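Member of DUF4221 family (Bacteroides vulgatus, PDB 3S9J) is of unknown function but folds as a six-bladed beta-propeller, probably that of a bacterial lipoprotein. Local coordinates at residues A[116-121]-A[168-173]. Residues are numbered along the deposited sequence; the frame is centred on the assembly and turned at random.
Sequences YNFQTP and ASQDLR. With FMT (formic acid), chain L.
Q170 reaches from one propeller blade to the next with its amide, wedged between Y116 and F118, and no backbone pairing joins the two segments. With CG anti to the backbone N (chi1 -177°) and the chain extended beyond it, glutamine is long enough for NE2 to reach the carbonyl O of N117 at 2.8 Å. That donor stands above the carbonyl plane, while the acceptor lies close to the amide plane of Q170. NE2 also donates to G175 O, so both its hydrogens can be used. In the F118 conformer given, CD2 lies 3.1 Å from Q170 OE1, with ring and amide planes 70° apart. Its apolar ring suits the aliphatic part of Q170, CE2 packing on CB at 3.6 Å, and the ring edge at CZ meets A168 CB, near the ring plane, where a small methyl fits. At the other end the Y116 hydroxyl donates to L172 O at 2.6 Å, in the carbonyl plane and on a lone pair, while branched, apolar L172 crosses Y116 at about a right angle, CD2 4.0 Å from CZ. Strands 112-117 and 165-171 belong to successive four-stranded blades, so side chains donating to main-chain carbonyls, with aromatic packing between, tie these blades together without merging their sheets.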
loop_
_atom_site.group_PDB
_atom_site.type_symbol
_atom_site.label_atom_id
_atom_site.label_comp_id
_atom_site.label_asym_id
_atom_site.label_seq_id
_atom_site.Cartn_x
_atom_site.Cartn_y
_atom_site.Cartn_z
ATOM N N TYR A 116 -11.070 19.403 1.847
ATOM C CA TYR A 116 -9.900 20.028 2.415
ATOM C C TYR A 116 -8.860 20.277 1.328
ATOM O O TYR A 116 -8.484 19.372 0.610
ATOM C CB TYR A 116 -9.231 19.142 3.446
ATOM C CG TYR A 116 -10.122 18.615 4.543
ATOM C CD1 TYR A 116 -10.795 17.410 4.388
ATOM C CD2 TYR A 116 -10.241 19.283 5.760
ATOM C CE1 TYR A 116 -11.606 16.898 5.383
ATOM C CE2 TYR A 116 -11.033 18.762 6.782
ATOM C CZ TYR A 116 -11.720 17.570 6.591
ATOM O OH TYR A 116 -12.498 17.039 7.580
ATOM N N ASN A 117 -8.324 21.488 1.282
ATOM C CA ASN A 117 -7.127 21.760 0.494
ATOM C C ASN A 117 -5.920 21.198 1.209
ATOM O O ASN A 117 -5.741 21.415 2.408
ATOM C CB ASN A 117 -6.984 23.269 0.277
ATOM C CG ASN A 117 -5.746 23.646 -0.515
ATOM O OD1 ASN A 117 -5.622 23.277 -1.683
ATOM N ND2 ASN A 117 -4.811 24.379 0.119
ATOM N N PHE A 118 -5.081 20.445 0.499
ATOM C CA PHE A 118 -3.890 19.851 1.125
ATOM C C PHE A 118 -2.685 20.239 0.274
ATOM O O PHE A 118 -2.484 19.749 -0.841
ATOM C CB PHE A 118 -4.002 18.315 1.284
ATOM C CG PHE A 118 -3.006 17.675 2.272
ATOM C CD1 PHE A 118 -1.635 17.925 2.216
ATOM C CD2 PHE A 118 -3.441 16.713 3.178
ATOM C CE1 PHE A 118 -0.749 17.284 3.075
ATOM C CE2 PHE A 118 -2.566 16.068 4.043
ATOM C CZ PHE A 118 -1.207 16.355 3.996
ATOM N N GLN A 119 -1.897 21.153 0.816
ATOM C CA GLN A 119 -0.653 21.599 0.189
ATOM C C GLN A 119 0.344 21.670 1.314
ATOM O O GLN A 119 -0.020 21.518 2.499
ATOM C CB GLN A 119 -0.841 22.987 -0.427
ATOM C CG GLN A 119 -1.767 22.993 -1.635
ATOM C CD GLN A 119 -2.085 24.417 -2.105
ATOM O OE1 GLN A 119 -2.513 25.281 -1.323
ATOM N NE2 GLN A 119 -1.876 24.662 -3.392
ATOM N N THR A 120 1.595 21.927 0.975
ATOM C CA THR A 120 2.601 22.087 1.994
ATOM C C THR A 120 2.240 23.354 2.779
ATOM O O THR A 120 1.477 24.213 2.301
ATOM C CB THR A 120 4.011 22.223 1.425
ATOM O OG1 THR A 120 4.139 23.466 0.722
ATOM C CG2 THR A 120 4.347 21.012 0.472
ATOM N N PRO A 121 2.785 23.481 3.985
ATOM C CA PRO A 121 2.562 24.751 4.728
ATOM C C PRO A 121 2.835 26.006 3.894
ATOM O O PRO A 121 2.035 26.954 3.922
ATOM C CB PRO A 121 3.530 24.620 5.902
ATOM C CG PRO A 121 3.477 23.148 6.244
ATOM C CD PRO A 121 3.392 22.438 4.845
ATOM N N ALA A 168 3.243 13.819 6.697
ATOM C CA ALA A 168 2.555 15.033 7.099
ATOM C C ALA A 168 1.171 14.624 7.548
ATOM O O ALA A 168 0.699 13.555 7.175
ATOM C CB ALA A 168 2.463 16.015 5.970
ATOM N N SER A 169 0.544 15.459 8.382
ATOM C CA SER A 169 -0.826 15.181 8.818
ATOM C C SER A 169 -1.700 16.373 8.512
ATOM O O SER A 169 -1.206 17.482 8.375
ATOM C CB SER A 169 -0.891 14.861 10.307
ATOM O OG SER A 169 -0.629 16.028 11.096
ATOM N N GLN A 170 -2.987 16.122 8.364
ATOM C CA GLN A 170 -3.966 17.178 8.214
ATOM C C GLN A 170 -5.060 17.017 9.245
ATOM O O GLN A 170 -5.627 15.931 9.422
ATOM C CB GLN A 170 -4.556 17.165 6.790
ATOM C CG GLN A 170 -5.539 18.312 6.586
ATOM C CD GLN A 170 -5.853 18.569 5.155
ATOM O OE1 GLN A 170 -6.123 17.624 4.387
ATOM N NE2 GLN A 170 -5.841 19.830 4.772
ATOM N N ASP A 171 -5.373 18.112 9.940
ATOM C CA ASP A 171 -6.380 18.100 10.972
ATOM C C ASP A 171 -7.730 18.074 10.288
ATOM O O ASP A 171 -8.039 18.939 9.475
ATOM C CB ASP A 171 -6.204 19.336 11.857
ATOM C CG ASP A 171 -7.080 19.301 13.068
ATOM O OD1 ASP A 171 -8.297 19.397 12.902
ATOM O OD2 ASP A 171 -6.569 19.102 14.182
ATOM N N LEU A 172 -8.564 17.104 10.643
ATOM C CA LEU A 172 -9.862 16.945 9.987
ATOM C C LEU A 172 -10.924 17.954 10.474
ATOM O O LEU A 172 -12.001 18.054 9.906
ATOM C CB LEU A 172 -10.343 15.507 10.175
ATOM C CG LEU A 172 -9.432 14.441 9.537
ATOM C CD1 LEU A 172 -9.831 13.043 9.998
ATOM C CD2 LEU A 172 -9.446 14.565 7.997
ATOM N N ARG A 173 -10.610 18.729 11.506
ATOM C CA ARG A 173 -11.489 19.850 11.868
ATOM C C ARG A 173 -11.033 21.136 11.182
ATOM O O ARG A 173 -11.814 21.809 10.541
ATOM C CB ARG A 173 -11.550 20.076 13.359
ATOM C CG ARG A 173 -12.505 21.253 13.675
ATOM C CD ARG A 173 -12.745 21.481 15.075
ATOM N NE ARG A 173 -13.492 22.734 15.266
ATOM C CZ ARG A 173 -14.808 22.874 15.097
ATOM N NH1 ARG A 173 -15.562 21.835 14.720
ATOM N NH2 ARG A 173 -15.386 24.049 15.302
HETATM C C FMT L . 7.022 23.772 2.259
HETATM O O1 FMT L . 6.313 24.013 3.265
HETATM O O2 FMT L . 6.679 23.951 1.068
#